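Local coordinates for protein deoxyhypusine hydroxylase (Homo sapiens, PDB 4D50) that hydroxylates the deoxyhypusine side chain of the translation factor eIF5A at a non-haem diiron centre, completing the hypusine modification that this factor needs, at residues Ser49-Asp54 with His61-Cys66; Asp81-Thr86 with Met91-Ala96; Phe185-Ala190 with Leu197-Gly202. All blocks are in the same frame, centred on the assembly; numbering follows the deposited sequence.

Contact 1 of 3, residues Ser49-Asp54 with His61-Cys66; sequences SQAFDD and HELAYC. With FE (Fe (III) ion), chain D; PER (peroxide ion), chain E.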
loop_
_atom_site.group_PDB
_atom_site.type_symbol
_atom_site.label_atom_id
_atom_site.label_comp_id
_atom_site.label_asym_id
_atom_site.label_seq_id
_atom_site.Cartn_x
_atom_site.Cartn_y
_atom_site.Cartn_z
ATOM N N SER A 49 -6.214 11.764 -10.095
ATOM C CA SER A 49 -7.066 10.964 -10.937
ATOM C C SER A 49 -6.618 11.057 -12.367
ATOM O O SER A 49 -6.626 10.047 -13.077
ATOM C CB SER A 49 -8.525 11.475 -10.821
ATOM O OG SER A 49 -9.081 11.124 -9.528
ATOM N N GLN A 50 -6.165 12.247 -12.745
ATOM C CA GLN A 50 -5.612 12.476 -14.075
ATOM C C GLN A 50 -4.379 11.616 -14.349
ATOM O O GLN A 50 -4.187 11.154 -15.459
ATOM C CB GLN A 50 -5.357 13.975 -14.312
ATOM C CG GLN A 50 -4.961 14.387 -15.739
ATOM C CD GLN A 50 -4.699 15.899 -15.859
ATOM O OE1 GLN A 50 -5.369 16.686 -15.239
ATOM N NE2 GLN A 50 -3.634 16.279 -16.565
ATOM N N ALA A 51 -3.568 11.377 -13.341
ATOM C CA ALA A 51 -2.355 10.524 -13.516
ATOM C C ALA A 51 -2.582 9.052 -13.784
ATOM O O ALA A 51 -1.602 8.334 -14.119
ATOM C CB ALA A 51 -1.420 10.720 -12.334
ATOM N N PHE A 52 -3.804 8.521 -13.662
ATOM C CA PHE A 52 -4.042 7.121 -14.061
ATOM C C PHE A 52 -3.734 6.790 -15.550
ATOM O O PHE A 52 -3.842 5.607 -15.948
ATOM C CB PHE A 52 -5.453 6.648 -13.676
ATOM C CG PHE A 52 -5.585 6.292 -12.207
ATOM C CD1 PHE A 52 -4.958 5.152 -11.668
ATOM C CD2 PHE A 52 -6.300 7.110 -11.348
ATOM C CE1 PHE A 52 -5.082 4.875 -10.298
ATOM C CE2 PHE A 52 -6.464 6.806 -9.980
ATOM C CZ PHE A 52 -5.845 5.673 -9.454
ATOM N N ASP A 53 -3.422 7.839 -16.323
ATOM C CA ASP A 53 -3.042 7.776 -17.753
ATOM C C ASP A 53 -1.677 7.121 -17.906
ATOM O O ASP A 53 -1.413 6.435 -18.874
ATOM C CB ASP A 53 -2.987 9.196 -18.364
ATOM C CG ASP A 53 -3.203 9.212 -19.909
ATOM O OD1 ASP A 53 -3.313 8.117 -20.527
ATOM O OD2 ASP A 53 -3.283 10.336 -20.507
ATOM N N ASP A 54 -0.865 7.249 -16.881
ATOM C CA ASP A 54 0.552 6.981 -16.952
ATOM C C ASP A 54 0.890 5.520 -17.211
ATOM O O ASP A 54 0.113 4.590 -16.977
ATOM C CB ASP A 54 1.221 7.383 -15.631
ATOM C CG ASP A 54 2.703 7.585 -15.760
ATOM O OD1 ASP A 54 3.154 8.648 -16.264
ATOM O OD2 ASP A 54 3.461 6.661 -15.361
ATOM N N HIS A 61 -0.598 2.568 -9.038
ATOM C CA HIS A 61 -1.073 1.900 -7.833
ATOM C C HIS A 61 -0.869 2.769 -6.595
ATOM O O HIS A 61 -1.721 2.749 -5.685
ATOM C CB HIS A 61 -0.506 0.488 -7.755
ATOM C CG HIS A 61 0.561 0.314 -6.721
ATOM N ND1 HIS A 61 1.762 0.981 -6.765
ATOM C CD2 HIS A 61 0.556 -0.421 -5.580
ATOM C CE1 HIS A 61 2.500 0.588 -5.721
ATOM N NE2 HIS A 61 1.764 -0.231 -4.970
ATOM N N GLU A 62 0.152 3.629 -6.590
ATOM C CA GLU A 62 0.342 4.606 -5.471
ATOM C C GLU A 62 -0.803 5.686 -5.498
ATOM O O GLU A 62 -1.283 6.188 -4.460
ATOM C CB GLU A 62 1.687 5.252 -5.591
ATOM C CG GLU A 62 2.450 5.499 -4.303
ATOM C CD GLU A 62 3.010 4.206 -3.732
ATOM O OE1 GLU A 62 3.682 3.441 -4.450
ATOM O OE2 GLU A 62 2.641 3.914 -2.585
ATOM N N LEU A 63 -1.192 6.037 -6.700
ATOM C CA LEU A 63 -2.316 6.963 -6.850
ATOM C C LEU A 63 -3.478 6.385 -6.141
ATOM O O LEU A 63 -4.238 7.088 -5.442
ATOM C CB LEU A 63 -2.694 7.207 -8.293
ATOM C CG LEU A 63 -1.594 7.641 -9.269
ATOM C CD1 LEU A 63 -2.159 7.654 -10.658
ATOM C CD2 LEU A 63 -1.099 8.997 -8.900
ATOM N N ALA A 64 -3.765 5.133 -6.470
ATOM C CA ALA A 64 -4.968 4.510 -5.855
ATOM C C ALA A 64 -4.785 4.389 -4.347
ATOM O O ALA A 64 -5.750 4.649 -3.598
ATOM C CB ALA A 64 -5.250 3.111 -6.434
ATOM N N TYR A 65 -3.617 3.993 -3.873
ATOM C CA TYR A 65 -3.379 3.924 -2.445
ATOM C C TYR A 65 -3.650 5.243 -1.724
ATOM O O TYR A 65 -4.362 5.318 -0.736
ATOM C CB TYR A 65 -1.938 3.506 -2.176
ATOM C CG TYR A 65 -1.499 3.497 -0.745
ATOM C CD1 TYR A 65 -1.914 2.508 0.138
ATOM C CD2 TYR A 65 -0.781 4.579 -0.221
ATOM C CE1 TYR A 65 -1.516 2.528 1.489
ATOM C CE2 TYR A 65 -0.343 4.587 1.082
ATOM C CZ TYR A 65 -0.780 3.615 1.953
ATOM O OH TYR A 65 -0.317 3.658 3.211
ATOM N N CYS A 66 -3.172 6.309 -2.322
ATOM C CA CYS A 66 -3.342 7.663 -1.788
ATOM C C CYS A 66 -4.812 8.035 -1.719
ATOM O O CYS A 66 -5.227 8.570 -0.703
ATOM C CB CYS A 66 -2.548 8.745 -2.540
ATOM S SG CYS A 66 -0.786 8.638 -2.171
HETATM FE FE FE D . 2.611 -1.811 -3.477
HETATM O O1 PER E . 0.512 -3.343 -4.439
HETATM O O2 PER E . 2.027 -3.590 -4.596
HETATM O O HOH W 1 0.726 -1.793 -2.024
HETATM O O HOH W 2 3.267 -0.167 -2.240
#

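Contact 2 of 3, residues Asp81-Thr86 with Met91-Ala96; sequences DVLQDT and MVRHEA. With FE (Fe (III) ion), chain C; PER (peroxide ion), chain E.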
loop_
_atom_site.group_PDB
_atom_site.type_symbol
_atom_site.label_atom_id
_atom_site.label_comp_id
_atom_site.label_asym_id
_atom_site.label_seq_id
_atom_site.Cartn_x
_atom_site.Cartn_y
_atom_site.Cartn_z
ATOM N N ASP A 81 -13.730 2.956 -11.683
ATOM C CA ASP A 81 -13.290 2.893 -13.067
ATOM C C ASP A 81 -11.967 2.130 -13.115
ATOM O O ASP A 81 -11.826 1.260 -13.937
ATOM C CB ASP A 81 -13.038 4.274 -13.704
ATOM C CG ASP A 81 -14.305 5.060 -14.011
ATOM O OD1 ASP A 81 -15.392 4.480 -13.948
ATOM O OD2 ASP A 81 -14.197 6.271 -14.346
ATOM N N VAL A 82 -11.039 2.396 -12.203
ATOM C CA VAL A 82 -9.776 1.605 -12.163
ATOM C C VAL A 82 -9.984 0.132 -11.812
ATOM O O VAL A 82 -9.425 -0.739 -12.413
ATOM C CB VAL A 82 -8.758 2.267 -11.232
ATOM C CG1 VAL A 82 -7.539 1.365 -11.085
ATOM C CG2 VAL A 82 -8.405 3.640 -11.748
ATOM N N LEU A 83 -10.778 -0.147 -10.789
ATOM C CA LEU A 83 -11.082 -1.490 -10.418
ATOM C C LEU A 83 -11.679 -2.261 -11.577
ATOM O O LEU A 83 -11.312 -3.404 -11.795
ATOM C CB LEU A 83 -12.103 -1.555 -9.309
ATOM C CG LEU A 83 -12.542 -2.905 -8.813
ATOM C CD1 LEU A 83 -11.366 -3.795 -8.462
ATOM C CD2 LEU A 83 -13.543 -2.777 -7.655
ATOM N N GLN A 84 -12.593 -1.622 -12.268
ATOM C CA GLN A 84 -13.269 -2.305 -13.431
ATOM C C GLN A 84 -12.413 -2.405 -14.695
ATOM O O GLN A 84 -12.661 -3.286 -15.536
ATOM C CB GLN A 84 -14.620 -1.663 -13.731
ATOM C CG GLN A 84 -15.580 -1.671 -12.533
ATOM C CD GLN A 84 -17.016 -1.306 -12.891
ATOM O OE1 GLN A 84 -17.320 -0.163 -13.195
ATOM N NE2 GLN A 84 -17.907 -2.305 -12.835
ATOM N N ASP A 85 -11.375 -1.595 -14.809
ATOM C CA ASP A 85 -10.629 -1.529 -16.035
ATOM C C ASP A 85 -9.694 -2.735 -16.154
ATOM O O ASP A 85 -8.664 -2.727 -15.590
ATOM C CB ASP A 85 -9.855 -0.248 -16.087
ATOM C CG ASP A 85 -9.082 -0.101 -17.396
ATOM O OD1 ASP A 85 -9.110 -1.025 -18.218
ATOM O OD2 ASP A 85 -8.421 0.896 -17.562
ATOM N N THR A 86 -10.100 -3.790 -16.879
ATOM C CA THR A 86 -9.331 -5.009 -16.986
ATOM C C THR A 86 -7.963 -4.873 -17.679
ATOM O O THR A 86 -7.187 -5.821 -17.643
ATOM C CB THR A 86 -10.067 -6.112 -17.755
ATOM O OG1 THR A 86 -10.197 -5.688 -19.093
ATOM C CG2 THR A 86 -11.428 -6.400 -17.221
ATOM N N MET A 91 -1.917 -5.321 -9.781
ATOM C CA MET A 91 -1.429 -4.507 -8.673
ATOM C C MET A 91 -2.211 -3.182 -8.592
ATOM O O MET A 91 -2.492 -2.667 -7.492
ATOM C CB MET A 91 0.063 -4.286 -8.917
ATOM C CG MET A 91 0.776 -3.157 -8.253
ATOM S SD MET A 91 2.482 -3.323 -8.850
ATOM C CE MET A 91 3.224 -2.078 -7.819
ATOM N N VAL A 92 -2.558 -2.648 -9.755
ATOM C CA VAL A 92 -3.244 -1.404 -9.815
ATOM C C VAL A 92 -4.734 -1.642 -9.431
ATOM O O VAL A 92 -5.323 -0.876 -8.654
ATOM C CB VAL A 92 -3.099 -0.753 -11.198
ATOM C CG1 VAL A 92 -3.978 0.432 -11.284
ATOM C CG2 VAL A 92 -1.637 -0.286 -11.393
ATOM N N ARG A 93 -5.333 -2.693 -9.985
ATOM C CA ARG A 93 -6.736 -2.971 -9.741
ATOM C C ARG A 93 -6.910 -3.362 -8.294
ATOM O O ARG A 93 -7.903 -2.947 -7.663
ATOM C CB ARG A 93 -7.283 -4.078 -10.719
ATOM C CG ARG A 93 -7.225 -3.652 -12.215
ATOM C CD ARG A 93 -7.725 -4.771 -13.147
ATOM N NE ARG A 93 -9.094 -5.083 -12.746
ATOM C CZ ARG A 93 -9.669 -6.269 -12.616
ATOM N NH1 ARG A 93 -9.053 -7.396 -12.938
ATOM N NH2 ARG A 93 -10.915 -6.320 -12.148
ATOM N N HIS A 94 -5.977 -4.149 -7.759
ATOM C CA HIS A 94 -6.026 -4.540 -6.337
ATOM C C HIS A 94 -6.031 -3.276 -5.498
ATOM O O HIS A 94 -6.911 -3.104 -4.574
ATOM C CB HIS A 94 -4.876 -5.482 -5.914
ATOM C CG HIS A 94 -4.133 -5.007 -4.729
ATOM N ND1 HIS A 94 -4.637 -5.063 -3.445
ATOM C CD2 HIS A 94 -2.916 -4.442 -4.643
ATOM C CE1 HIS A 94 -3.762 -4.507 -2.627
ATOM N NE2 HIS A 94 -2.706 -4.139 -3.331
ATOM N N GLU A 95 -5.126 -2.368 -5.804
ATOM C CA GLU A 95 -4.970 -1.178 -4.978
ATOM C C GLU A 95 -6.251 -0.322 -4.984
ATOM O O GLU A 95 -6.615 0.289 -3.985
ATOM C CB GLU A 95 -3.729 -0.325 -5.359
ATOM C CG GLU A 95 -3.133 0.416 -4.206
ATOM C CD GLU A 95 -2.536 -0.487 -3.145
ATOM O OE1 GLU A 95 -1.714 -1.427 -3.448
ATOM O OE2 GLU A 95 -2.954 -0.366 -1.949
ATOM N N ALA A 96 -6.887 -0.256 -6.132
ATOM C CA ALA A 96 -8.171 0.539 -6.268
ATOM C C ALA A 96 -9.260 -0.190 -5.405
ATOM O O ALA A 96 -10.034 0.524 -4.739
ATOM C CB ALA A 96 -8.640 0.657 -7.738
HETATM FE FE FE C . -0.827 -3.118 -2.673
HETATM O O1 PER E . 0.512 -3.343 -4.439
HETATM O O2 PER E . 2.027 -3.590 -4.596
HETATM O O HOH W 3 -7.526 -7.726 -15.252
HETATM O O HOH W 4 -1.727 -2.719 -0.730
HETATM O O HOH W 1 0.726 -1.793 -2.024
#

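Contact 3 of 3, residues Phe185-Ala190 with Leu197-Gly202; sequences FALRNA and LALAEG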
loop_
_atom_site.group_PDB
_atom_site.type_symbol
_atom_site.label_atom_id
_atom_site.label_comp_id
_atom_site.label_asym_id
_atom_site.label_seq_id
_atom_site.Cartn_x
_atom_site.Cartn_y
_atom_site.Cartn_z
ATOM N N PHE A 185 -1.673 -7.238 11.475
ATOM C CA PHE A 185 -1.650 -5.891 12.006
ATOM C C PHE A 185 -1.439 -5.879 13.473
ATOM O O PHE A 185 -0.742 -4.971 13.978
ATOM C CB PHE A 185 -2.879 -5.071 11.564
ATOM C CG PHE A 185 -2.851 -4.811 10.118
ATOM C CD1 PHE A 185 -1.886 -3.964 9.582
ATOM C CD2 PHE A 185 -3.722 -5.473 9.271
ATOM C CE1 PHE A 185 -1.777 -3.785 8.216
ATOM C CE2 PHE A 185 -3.540 -5.335 7.897
ATOM C CZ PHE A 185 -2.540 -4.540 7.412
ATOM N N ALA A 186 -1.966 -6.879 14.213
ATOM C CA ALA A 186 -1.634 -6.977 15.654
ATOM C C ALA A 186 -0.156 -7.235 15.926
ATOM O O ALA A 186 0.392 -6.692 16.867
ATOM C CB ALA A 186 -2.453 -8.066 16.324
ATOM N N LEU A 187 0.483 -7.937 15.045
ATOM C CA LEU A 187 1.959 -8.256 15.156
ATOM C C LEU A 187 2.741 -6.993 14.973
ATOM O O LEU A 187 3.621 -6.717 15.726
ATOM C CB LEU A 187 2.349 -9.341 14.194
ATOM C CG LEU A 187 2.023 -10.754 14.674
ATOM C CD1 LEU A 187 2.012 -11.732 13.517
ATOM C CD2 LEU A 187 2.936 -11.184 15.767
ATOM N N ARG A 188 2.409 -6.247 13.931
ATOM C CA ARG A 188 3.033 -4.991 13.609
ATOM C C ARG A 188 2.925 -4.049 14.833
ATOM O O ARG A 188 3.911 -3.474 15.301
ATOM C CB ARG A 188 2.497 -4.388 12.340
ATOM C CG ARG A 188 3.032 -2.972 12.152
ATOM C CD ARG A 188 2.092 -2.086 11.317
ATOM N NE ARG A 188 0.835 -1.847 12.009
ATOM C CZ ARG A 188 -0.265 -1.356 11.442
ATOM N NH1 ARG A 188 -0.281 -0.926 10.156
ATOM N NH2 ARG A 188 -1.315 -1.183 12.218
ATOM N N ASN A 189 1.712 -3.957 15.409
ATOM C CA ASN A 189 1.509 -3.078 16.548
ATOM C C ASN A 189 2.220 -3.533 17.813
ATOM O O ASN A 189 2.677 -2.654 18.601
ATOM C CB ASN A 189 0.008 -3.016 16.860
ATOM C CG ASN A 189 -0.774 -2.267 15.766
ATOM O OD1 ASN A 189 -0.239 -1.719 14.789
ATOM N ND2 ASN A 189 -2.077 -2.230 15.954
ATOM N N ALA A 190 2.341 -4.830 18.021
ATOM C CA ALA A 190 3.119 -5.405 19.147
ATOM C C ALA A 190 4.563 -5.001 19.127
ATOM O O ALA A 190 5.153 -4.564 20.194
ATOM C CB ALA A 190 2.964 -6.920 19.134
ATOM N N LEU A 197 10.233 -11.043 13.205
ATOM C CA LEU A 197 10.519 -12.334 12.622
ATOM C C LEU A 197 9.335 -13.224 12.410
ATOM O O LEU A 197 9.347 -14.085 11.517
ATOM C CB LEU A 197 11.604 -13.003 13.494
ATOM C CG LEU A 197 12.857 -12.214 13.794
ATOM C CD1 LEU A 197 13.621 -13.001 14.838
ATOM C CD2 LEU A 197 13.705 -12.075 12.529
ATOM N N ALA A 198 8.311 -13.154 13.289
ATOM C CA ALA A 198 7.102 -13.863 13.056
ATOM C C ALA A 198 6.416 -13.365 11.720
ATOM O O ALA A 198 6.058 -14.137 10.877
ATOM C CB ALA A 198 6.179 -13.721 14.219
ATOM N N LEU A 199 6.385 -12.053 11.561
ATOM C CA LEU A 199 5.875 -11.428 10.337
ATOM C C LEU A 199 6.658 -11.990 9.132
ATOM O O LEU A 199 6.072 -12.422 8.124
ATOM C CB LEU A 199 5.947 -9.913 10.450
ATOM C CG LEU A 199 4.755 -9.323 11.204
ATOM C CD1 LEU A 199 5.055 -7.890 11.564
ATOM C CD2 LEU A 199 3.424 -9.322 10.429
ATOM N N ALA A 200 7.986 -12.044 9.283
ATOM C CA ALA A 200 8.868 -12.331 8.138
ATOM C C ALA A 200 8.644 -13.760 7.662
ATOM O O ALA A 200 8.846 -14.010 6.489
ATOM C CB ALA A 200 10.316 -12.072 8.431
ATOM N N GLU A 201 8.236 -14.650 8.559
ATOM C CA GLU A 201 7.824 -16.028 8.169
ATOM C C GLU A 201 6.695 -15.976 7.197
ATOM O O GLU A 201 6.558 -16.865 6.371
ATOM C CB GLU A 201 7.473 -16.895 9.366
ATOM C CG GLU A 201 8.631 -17.122 10.325
ATOM C CD GLU A 201 8.240 -18.001 11.537
ATOM O OE1 GLU A 201 7.807 -19.129 11.341
ATOM O OE2 GLU A 201 8.410 -17.562 12.668
ATOM N N GLY A 202 5.835 -14.933 7.248
ATOM C CA GLY A 202 4.792 -14.869 6.251
ATOM C C GLY A 202 5.247 -14.622 4.823
ATOM O O GLY A 202 4.467 -14.772 3.878
#

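Contact 1 of 3, residues Ser49-Asp54 with His61-Cys66
The ring of Phe-52 takes Leu-63 on one face: the methyl CD1 sits almost exactly over its centre, 3.9 Å from the centroid and 12° off the normal, a CH-pi contact of nearly ideal placement. Further out over the same ring, Leu-63 CB approaches the far carbon, Phe-52 CZ, at 3.7 Å. The two side chains lie head to tail, the leucine branch reaching the root of the phenylalanine while the ring reaches the root of the leucine. Ala-64 receives the end of the ring, with Phe-52 CZ lying 4.0 Å from Ala-64 CB. In Phe-52 the ring stands anti to the carbonyl carbon (chi1 -78°), which carries it from the short 3-10 turn 51-53 to helix 57-70. That helix runs into the first HEAT-like repeat, and the 49-54 segment closes off helix 42-50 before it, within the HEAT-repeat region. The same methyl, Leu-63 CD1, also presses on backbone, 3.5 Å from Phe-52 N, and on Ala-51 CB at 3.6 Å. Met-78 and Val-82 of helix 76-84 also pack on Phe-52. With an alanine in place of the ring, Leu-63 CD1 would probably lose the face it covers and a gap would open beside Ala-64. Two residues before Leu-63, the helix presents His-61 away from this hydrophobic side, and its NE2 binds one iron at 2.3 Å; His-245, Glu-246, the peroxide and two waters complete that site. The imidazole has a second hold, a hydrogen bond from His-61 ND1 to Leu-58 O. The helix therefore turns its metal ligand and its hydrocarbon to different sides. The chemistry between the two segments is apolar, which implies that helix 57-70, with its iron-binding histidine, is seated against the 49-54 turn by shape and dispersion.

Contact 2 of 3, residues Asp81-Thr86 with Met91-Ala96
Arg-93 and Leu-83 join consecutive helices, 76-84 and 90-103, across the boundary between the first and second HEAT-like repeats. The polar part is a side-on grip: Arg-93 NE (2.9 Å, N-H...O angle 154°) and Arg-93 NH2 (3.0 Å) both donate to Leu-83 O, which lies in the guanidinium plane and belongs to the last turn of its helix. A bend at chi3 (58°) turns the group toward this carbonyl. Arg-93 NH2 also forms a salt bridge with Asp-118, while a water accepts weakly from Arg-93 NH1 and donates to Thr-86 O. Thr-86 CA lies over one face of the guanidinium. The apolar part is built from short side chains: Val-82 CG1 touches Val-92 CG1, the two valines crossing at about a right angle, and Ala-96 CB at 3.6 Å, with Leu-83 CB also beside Ala-96. Metal bonds occupy another side of helix 90-103, where His-94 and Glu-95 bind the second iron together with His-212, the peroxide and two waters. Thr-126 OG1 is hydrogen-bonded to His-94 ND1, a second-shell bond that probably steadies that ring. On this iron, His-94 NE2 binds at 2.2 Å and Glu-95 OE1 at 2.1 Å.

Contact 3 of 3, residues Phe185-Ala190 with Leu197-Gly202
Leu-187 and Leu-199 meet between the two antiparallel helices of a HEAT-like repeat, the third of the protein, whose short segments run at 152° with axes 10.0 Å apart. This is the helical hairpin from which HEAT solenoids are built. The interface between the helices is apolar and small. Leu-199 offers its branch point: CG lies 3.8 Å from Leu-187 CB, with methyls to both sides of the approach. One of them, CD2, leans on Leu-187 CB and, more distantly, on Leu-187 CD1; the other, CD1, rests over the backbone at Arg-188 N, 3.9 Å away. The leucines overlap alongside each other, pointing opposite ways, rather than meeting end-on. Ala-198 adds a looser touch, its CB 4.4 Å from Leu-187 CD2. Helix 208-221 covers Leu-199 through Val-217 and Leu-218, and Leu-166 of helix 163-171 packs on Leu-187, so this pair belongs to a wider hydrophobic layer.

The polar contacts of Arg-188 lie off the interface between the two helices. Its guanidinium turns aside from the hairpin, and the hydrogen bonds of the group are shared among several acceptors: Gln-220 takes NH1, Asp-153 makes a salt bridge with NH2, and the neighbouring Asn-189 takes both NE and NH2. Phe-185 CD1 lies over one guanidinium face, offset toward the rim, which probably limits its rotation. The two bonds to the amide converge on one oxygen, with Arg-188 NE 3.0 Å and Arg-188 NH2 2.8 Å from Asn-189 OD1.

Contacts 1 and 2 are neighbours in the first half of the chain, whereas contact 3 lies across the chain's centre, about 29 and 28 Å away between centres. All three are mainly buried, although contact 2 reaches the surface at Thr-86. Contacts 1 and 2 share the catalytic region: helix 57-70 and helix 90-103 touch through His-61 and Glu-95, both contacts reach the peroxide, and one water binds both irons. Contact 3 lies apart from the diiron site; the side chain of Arg-188 is about 13 Å from a bound iron. Chemistry follows place: contacts 1 and 3 join their segments by hydrocarbon alone, while contact 2 adds an arginine grip on a helix end.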